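Local coordinates for protein trichothecene 15-O-acetyltransferase TRI3 (Fusarium sporotrichioides, PDB 3FOT) that acetylates the 15-hydroxyl of trichothecene intermediates such as 15-deacetylcalonectrin, as an acetyltransferase of the BAHD superfamily in the pathway to T-2 toxin, at residues A261-R266 against S419-K424; I426-E431 against S472-A477. All coordinates share one frame; numbering follows the deposited sequence.

Contact 1 (A261-R266 against S419-K424); sequences ANYKSR and SYLHAK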
ATOM      1  N   ALA A 261      17.464  16.882  -1.211  1.00 20.82           N
ATOM      2  CA  ALA A 261      16.943  18.247  -1.246  1.00 21.47           C
ATOM      3  C   ALA A 261      15.497  18.339  -0.782  1.00 21.78           C
ATOM      4  O   ALA A 261      15.122  19.328  -0.150  1.00 22.29           O
ATOM      5  CB  ALA A 261      17.091  18.879  -2.635  1.00 21.38           C
ATOM      6  N   ASN A 262      14.689  17.333  -1.116  1.00 21.29           N
ATOM      7  CA  ASN A 262      13.306  17.291  -0.630  1.00 21.52           C
ATOM      8  C   ASN A 262      13.259  17.231   0.898  1.00 21.39           C
ATOM      9  O   ASN A 262      12.371  17.822   1.502  1.00 21.26           O
ATOM     10  CB  ASN A 262      12.499  16.147  -1.252  1.00 21.07           C
ATOM     11  CG  ASN A 262      11.039  16.124  -0.772  1.00 22.40           C
ATOM     12  OD1 ASN A 262      10.320  17.099  -0.928  1.00 24.36           O
ATOM     13  ND2 ASN A 262      10.613  15.008  -0.182  1.00 20.80           N
ATOM     14  N   TYR A 263      14.200  16.525   1.522  1.00 21.79           N
ATOM     15  CA  TYR A 263      14.252  16.487   2.996  1.00 22.37           C
ATOM     16  C   TYR A 263      14.470  17.888   3.588  1.00 22.77           C
ATOM     17  O   TYR A 263      13.963  18.202   4.667  1.00 22.23           O
ATOM     18  CB  TYR A 263      15.341  15.528   3.507  1.00 22.46           C
ATOM     19  CG  TYR A 263      15.044  14.048   3.324  1.00 23.14           C
ATOM     20  CD1 TYR A 263      13.881  13.478   3.834  1.00 21.26           C
ATOM     21  CD2 TYR A 263      15.955  13.208   2.664  1.00 23.68           C
ATOM     22  CE1 TYR A 263      13.612  12.120   3.674  1.00 22.80           C
ATOM     23  CE2 TYR A 263      15.700  11.846   2.501  1.00 24.31           C
ATOM     24  CZ  TYR A 263      14.521  11.307   3.005  1.00 24.31           C
ATOM     25  OH  TYR A 263      14.240   9.965   2.862  1.00 25.74           O
ATOM     26  N   LYS A 264      15.204  18.724   2.855  0.70 22.84           N
ATOM     27  CA  LYS A 264      15.668  20.030   3.340  0.70 23.35           C
ATOM     28  C   LYS A 264      14.839  21.214   2.831  0.70 23.57           C
ATOM     29  O   LYS A 264      15.085  22.360   3.199  0.70 23.28           O
ATOM     30  CB  LYS A 264      17.144  20.226   2.953  0.70 23.33           C
ATOM     31  CG  LYS A 264      18.109  19.264   3.637  0.70 24.47           C
ATOM     32  CD  LYS A 264      19.452  19.225   2.931  0.70 26.52           C
ATOM     33  CE  LYS A 264      20.468  18.439   3.733  0.70 27.88           C
ATOM     34  NZ  LYS A 264      21.720  18.220   2.947  0.70 29.62           N
ATOM     35  N   SER A 265      13.862  20.938   1.980  1.00 24.37           N
ATOM     36  CA  SER A 265      13.147  22.011   1.292  1.00 25.32           C
ATOM     37  C   SER A 265      12.084  22.672   2.161  1.00 25.48           C
ATOM     38  O   SER A 265      11.558  22.073   3.117  1.00 24.90           O
ATOM     39  CB  SER A 265      12.515  21.512  -0.009  1.00 25.47           C
ATOM     40  OG  SER A 265      11.382  20.706   0.241  1.00 28.20           O
ATOM     41  N   ARG A 266      11.758  23.909   1.789  1.00 25.12           N
ATOM     42  CA  ARG A 266      10.651  24.631   2.389  1.00 25.34           C
ATOM     43  C   ARG A 266       9.355  23.915   2.027  1.00 25.11           C
ATOM     44  O   ARG A 266       9.256  23.265   0.983  1.00 25.36           O
ATOM     45  CB  ARG A 266      10.633  26.090   1.902  1.00 25.30           C
ATOM     46  N   SER A 419      19.570   3.542   3.825  1.00 13.91           N
ATOM     47  CA  SER A 419      20.797   3.898   4.531  1.00 14.46           C
ATOM     48  C   SER A 419      20.760   5.328   5.054  1.00 14.11           C
ATOM     49  O   SER A 419      21.177   5.590   6.206  1.00 14.26           O
ATOM     50  CB  SER A 419      21.976   3.720   3.587  1.00 15.45           C
ATOM     51  OG  SER A 419      22.361   2.364   3.584  1.00 20.25           O
ATOM     52  N   TYR A 420      20.229   6.242   4.238  1.00 14.26           N
ATOM     53  CA  TYR A 420      20.048   7.653   4.646  1.00 14.62           C
ATOM     54  C   TYR A 420      19.120   7.748   5.863  1.00 14.67           C
ATOM     55  O   TYR A 420      19.412   8.452   6.849  1.00 14.33           O
ATOM     56  CB  TYR A 420      19.490   8.500   3.490  1.00 15.45           C
ATOM     57  CG  TYR A 420      19.464   9.985   3.781  1.00 15.77           C
ATOM     58  CD1 TYR A 420      20.518  10.807   3.382  1.00 17.78           C
ATOM     59  CD2 TYR A 420      18.396  10.566   4.461  1.00 18.18           C
ATOM     60  CE1 TYR A 420      20.505  12.173   3.658  1.00 18.82           C
ATOM     61  CE2 TYR A 420      18.372  11.926   4.750  1.00 19.34           C
ATOM     62  CZ  TYR A 420      19.428  12.726   4.333  1.00 18.97           C
ATOM     63  OH  TYR A 420      19.391  14.065   4.622  1.00 19.36           O
ATOM     64  N   LEU A 421      18.006   7.023   5.813  1.00 14.07           N
ATOM     65  CA  LEU A 421      17.035   7.081   6.905  1.00 14.36           C
ATOM     66  C   LEU A 421      17.522   6.431   8.192  1.00 14.94           C
ATOM     67  O   LEU A 421      17.106   6.829   9.287  1.00 15.29           O
ATOM     68  CB  LEU A 421      15.705   6.466   6.485  1.00 14.95           C
ATOM     69  CG  LEU A 421      14.976   7.303   5.436  1.00 14.54           C
ATOM     70  CD1 LEU A 421      13.887   6.422   4.813  1.00 15.13           C
ATOM     71  CD2 LEU A 421      14.407   8.586   6.032  1.00 13.74           C
ATOM     72  N   HIS A 422      18.386   5.435   8.059  1.00 14.35           N
ATOM     73  CA  HIS A 422      19.022   4.833   9.216  1.00 15.54           C
ATOM     74  C   HIS A 422      19.954   5.862   9.859  1.00 16.30           C
ATOM     75  O   HIS A 422      19.979   6.013  11.094  1.00 15.90           O
ATOM     76  CB  HIS A 422      19.802   3.564   8.840  1.00 15.76           C
ATOM     77  CG  HIS A 422      20.527   2.955  10.000  1.00 16.37           C
ATOM     78  ND1 HIS A 422      19.881   2.554  11.151  1.00 18.75           N
ATOM     79  CD2 HIS A 422      21.844   2.728  10.209  1.00 19.92           C
ATOM     80  CE1 HIS A 422      20.768   2.087  12.013  1.00 19.56           C
ATOM     81  NE2 HIS A 422      21.968   2.180  11.465  1.00 19.41           N
ATOM     82  N   ALA A 423      20.705   6.574   9.022  1.00 16.69           N
ATOM     83  CA  ALA A 423      21.682   7.551   9.523  1.00 17.40           C
ATOM     84  C   ALA A 423      21.011   8.811  10.054  1.00 17.79           C
ATOM     85  O   ALA A 423      21.549   9.488  10.937  1.00 17.35           O
ATOM     86  CB  ALA A 423      22.695   7.886   8.456  1.00 17.67           C
ATOM     87  N   LYS A 424      19.850   9.137   9.495  1.00 17.91           N
ATOM     88  CA  LYS A 424      19.098  10.331   9.894  1.00 19.46           C
ATOM     89  C   LYS A 424      17.676  10.003  10.323  1.00 20.36           C
ATOM     90  O   LYS A 424      16.770  10.024   9.495  1.00 19.88           O
ATOM     91  CB  LYS A 424      19.056  11.360   8.757  1.00 19.86           C
ATOM     92  CG  LYS A 424      20.152  12.392   8.829  1.00 23.75           C
ATOM     93  CD  LYS A 424      21.224  12.074   7.836  1.00 28.27           C
ATOM     94  CE  LYS A 424      22.214  13.216   7.733  1.00 29.52           C
ATOM     95  NZ  LYS A 424      23.135  12.951   6.606  1.00 31.85           N
TER
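Y263 and Y420 meet between the C-terminal portions of two helices, 246-264 and 406-423, of a BAHD-type acyltransferase, and illustrate how two helix ends can be joined through side chains while their backbones stay well apart: the nearest CA atoms, those of Y263 and K424, are 10.4 Å from each other. The aromatic interaction is a near-parallel pair, displaced so that little of either ring covers the other. Their planes differ by 1° and their centroids lie 4.9 Å apart, and the two side chains run past each other in opposite directions. The closest atoms are Y263 CD2 and Y420 CE2, 3.4 Å apart. With CG anti to the backbone N (chi1 -172°), the Y420 ring extends toward helix 246-264. On one face of that ring, offset toward the rim, lies CD of K424, from the same segment. Apolar contact adds a second point of touch, where L421 crosses the Y263 side chain at about a right angle. L421 also touches P427 and L42, and its side chain is about 8 Å from that of H414, which binds 15-deacetylcalonectrin. At the far end of the Y263 ring, the phenol oxygen OH sits 3.5 Å from L421 CD2.

Contact 2 (I426-E431 against S472-A477); sequences IPFEGE and SLPYLA
F428 and P474 bring two irregular loop segments together, their CA atoms 7.1 Å apart, and no hydrogen bond passes between 426-431 and 472-477. What joins them is a set of apolar side chains: P427 and F428 on one segment, L473, P474 and Y475 on the other. F428 carries most of the contact and uses different parts of its side chain for different partners. Near the backbone, its CB rests 3.7 Å from P474 CG, and the same proline reaches the phenyl ring, with P474 CD 3.7 Å from F428 CD2. Farther out, F428 CE2 comes within 3.6 Å of Y475 CD2. The two aromatic planes are inclined at 60° and the centroids are 5.7 Å apart, an oblique meeting in which Y475 CE2 is the next atom after CD2 to approach F428 CE2. Y475 holds its CG between the backbone N and the carbonyl carbon (chi1 56°), which brings its CD2 to CE2 and CZ of F428 at the outer end of the phenyl. Separately, the P427 ring and the L473 side chain cross at about a right angle, with L473 CD2 3.9 Å from P427 CD. Polar groups of both segments are engaged elsewhere: the carboxylate of E431 forms a salt bridge with K269 and accepts a hydrogen bond from G267 N, while the carbonyl oxygen of P474 is hydrogen-bonded to Y498. The loop holding 472-477 passes from strand 457-469 of the six-stranded mixed sheet to strand 477-483 of the four-stranded one, and 426-431 leads to strand 435-441, the parallel neighbour of 477-483, a crossing between sheets that belongs to the two-domain alpha/beta fold of BAHD acyltransferases.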
ATOM      1  N   ILE A 426      15.631  11.756  12.068  1.00 22.42           N
ATOM      2  CA  ILE A 426      14.755  12.938  12.016  1.00 21.49           C
ATOM      3  C   ILE A 426      15.142  13.709  10.759  1.00 20.70           C
ATOM      4  O   ILE A 426      15.812  14.739  10.851  1.00 20.27           O
ATOM      5  CB  ILE A 426      14.904  13.800  13.302  1.00 22.24           C
ATOM      6  CG1 ILE A 426      14.639  12.942  14.555  1.00 22.48           C
ATOM      7  CG2 ILE A 426      13.966  15.010  13.284  1.00 21.89           C
ATOM      8  CD1 ILE A 426      15.044  13.596  15.855  1.00 21.59           C
ATOM      9  N   PRO A 427      14.785  13.169   9.570  1.00 19.86           N
ATOM     10  CA  PRO A 427      15.332  13.711   8.320  1.00 19.87           C
ATOM     11  C   PRO A 427      14.656  14.989   7.832  1.00 19.50           C
ATOM     12  O   PRO A 427      15.277  15.741   7.062  1.00 18.92           O
ATOM     13  CB  PRO A 427      15.125  12.575   7.322  1.00 19.60           C
ATOM     14  CG  PRO A 427      13.869  11.900   7.798  1.00 20.25           C
ATOM     15  CD  PRO A 427      13.907  12.004   9.319  1.00 20.14           C
ATOM     16  N   PHE A 428      13.405  15.222   8.248  1.00 18.33           N
ATOM     17  CA  PHE A 428      12.748  16.514   8.012  1.00 18.21           C
ATOM     18  C   PHE A 428      12.799  17.383   9.249  1.00 19.09           C
ATOM     19  O   PHE A 428      12.481  16.909  10.346  1.00 18.50           O
ATOM     20  CB  PHE A 428      11.269  16.349   7.680  1.00 17.56           C
ATOM     21  CG  PHE A 428      11.000  15.554   6.445  1.00 17.02           C
ATOM     22  CD1 PHE A 428      10.960  16.175   5.190  1.00 16.51           C
ATOM     23  CD2 PHE A 428      10.718  14.192   6.546  1.00 16.98           C
ATOM     24  CE1 PHE A 428      10.659  15.419   4.039  1.00 18.73           C
ATOM     25  CE2 PHE A 428      10.407  13.434   5.420  1.00 14.66           C
ATOM     26  CZ  PHE A 428      10.384  14.045   4.157  1.00 17.63           C
ATOM     27  N   GLU A 429      13.128  18.663   9.056  1.00 19.82           N
ATOM     28  CA  GLU A 429      13.079  19.660  10.136  1.00 20.60           C
ATOM     29  C   GLU A 429      12.187  20.850   9.785  1.00 20.30           C
ATOM     30  O   GLU A 429      12.328  21.462   8.728  1.00 20.96           O
ATOM     31  CB  GLU A 429      14.492  20.131  10.487  1.00 20.76           C
ATOM     32  N   GLY A 430      11.236  21.147  10.658  1.00 20.77           N
ATOM     33  CA  GLY A 430      10.397  22.332  10.505  1.00 20.36           C
ATOM     34  C   GLY A 430       9.277  22.232   9.477  1.00 19.21           C
ATOM     35  O   GLY A 430       8.129  22.564   9.785  1.00 18.98           O
ATOM     36  N   GLU A 431       9.616  21.810   8.254  1.00 18.65           N
ATOM     37  CA  GLU A 431       8.646  21.765   7.137  1.00 17.58           C
ATOM     38  C   GLU A 431       8.828  20.510   6.290  1.00 16.78           C
ATOM     39  O   GLU A 431       9.942  20.000   6.125  1.00 15.62           O
ATOM     40  CB  GLU A 431       8.752  23.026   6.252  1.00 18.35           C
ATOM     41  CG  GLU A 431       8.593  24.351   7.064  1.00 18.58           C
ATOM     42  CD  GLU A 431       8.967  25.606   6.296  0.60 18.91           C
ATOM     43  OE1 GLU A 431       9.151  25.544   5.061  0.60 19.68           O
ATOM     44  OE2 GLU A 431       9.071  26.668   6.947  0.60 21.74           O
ATOM     45  N   SER A 472       4.966   7.438  10.340  1.00 15.98           N
ATOM     46  CA  SER A 472       5.806   7.875  11.445  1.00 16.85           C
ATOM     47  C   SER A 472       6.661   9.101  11.083  1.00 16.00           C
ATOM     48  O   SER A 472       7.416   9.593  11.924  1.00 15.65           O
ATOM     49  CB  SER A 472       6.745   6.733  11.838  1.00 17.86           C
ATOM     50  OG  SER A 472       7.662   6.467  10.761  1.00 21.96           O
ATOM     51  N   LEU A 473       6.587   9.541   9.831  1.00 14.15           N
ATOM     52  CA  LEU A 473       7.342  10.717   9.376  1.00 14.45           C
ATOM     53  C   LEU A 473       6.400  11.919   9.326  1.00 14.17           C
ATOM     54  O   LEU A 473       5.169  11.741   9.321  1.00 14.09           O
ATOM     55  CB  LEU A 473       8.032  10.445   8.026  1.00 14.53           C
ATOM     56  CG  LEU A 473       9.326   9.603   8.121  1.00 16.05           C
ATOM     57  CD1 LEU A 473       9.822   9.154   6.755  1.00 17.61           C
ATOM     58  CD2 LEU A 473      10.460  10.330   8.897  1.00 16.13           C
ATOM     59  N   PRO A 474       6.953  13.143   9.346  1.00 13.73           N
ATOM     60  CA  PRO A 474       6.123  14.319   9.530  1.00 14.21           C
ATOM     61  C   PRO A 474       5.539  14.938   8.255  1.00 13.70           C
ATOM     62  O   PRO A 474       5.244  16.118   8.251  1.00 15.18           O
ATOM     63  CB  PRO A 474       7.082  15.301  10.206  1.00 14.21           C
ATOM     64  CG  PRO A 474       8.394  14.979   9.572  1.00 14.67           C
ATOM     65  CD  PRO A 474       8.391  13.482   9.352  1.00 14.37           C
ATOM     66  N   TYR A 475       5.373  14.163   7.181  1.00 14.05           N
ATOM     67  CA  TYR A 475       4.683  14.705   5.996  1.00 13.72           C
ATOM     68  C   TYR A 475       3.290  14.098   5.900  1.00 13.97           C
ATOM     69  O   TYR A 475       3.030  13.034   6.458  1.00 13.21           O
ATOM     70  CB  TYR A 475       5.457  14.476   4.685  1.00 14.74           C
ATOM     71  CG  TYR A 475       5.790  13.042   4.389  1.00 16.44           C
ATOM     72  CD1 TYR A 475       4.933  12.239   3.624  1.00 15.42           C
ATOM     73  CD2 TYR A 475       6.977  12.479   4.855  1.00 17.41           C
ATOM     74  CE1 TYR A 475       5.261  10.926   3.332  1.00 16.79           C
ATOM     75  CE2 TYR A 475       7.296  11.169   4.592  1.00 18.37           C
ATOM     76  CZ  TYR A 475       6.438  10.390   3.840  1.00 18.90           C
ATOM     77  OH  TYR A 475       6.781   9.086   3.569  1.00 20.41           O
ATOM     78  N   LEU A 476       2.403  14.792   5.202  1.00 12.88           N
ATOM     79  CA  LEU A 476       1.064  14.284   4.975  1.00 13.15           C
ATOM     80  C   LEU A 476       1.190  13.321   3.822  1.00 13.34           C
ATOM     81  O   LEU A 476       1.706  13.684   2.765  1.00 14.43           O
ATOM     82  CB  LEU A 476       0.105  15.424   4.613  1.00 12.83           C
ATOM     83  CG  LEU A 476      -0.141  16.465   5.707  1.00 13.30           C
ATOM     84  CD1 LEU A 476      -1.112  17.491   5.202  1.00 14.34           C
ATOM     85  CD2 LEU A 476      -0.661  15.840   7.013  1.00 13.98           C
ATOM     86  N   ALA A 477       0.765  12.077   4.036  1.00 13.69           N
ATOM     87  CA  ALA A 477       0.840  11.086   2.974  1.00 13.95           C
ATOM     88  C   ALA A 477      -0.568  10.887   2.458  1.00 13.95           C
ATOM     89  O   ALA A 477      -1.422  10.372   3.188  1.00 14.13           O
ATOM     90  CB  ALA A 477       1.393   9.766   3.526  1.00 14.14           C
TER

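Contacts 1 and 2, with centres 9 Å apart, show how neighbouring apolar contacts can merge into one patch. Contact 1 is the more buried and joins two helix ends; contact 2 is partly buried and joins two loops leading into strands of one sheet. Helix 406-423 and the loop after it supply one segment to each. The aromatic rings of Y263 and F428 meet edge-to-face, and P427 touches both Y263 and L421, so each contact leans on the other. Neither has a hydrogen bond across it, but their make-up differs with place: contact 1 centres on a tyrosine pair, contact 2 on a mixed aromatic and aliphatic set, where one phenylalanine packs against a proline and a tyrosine.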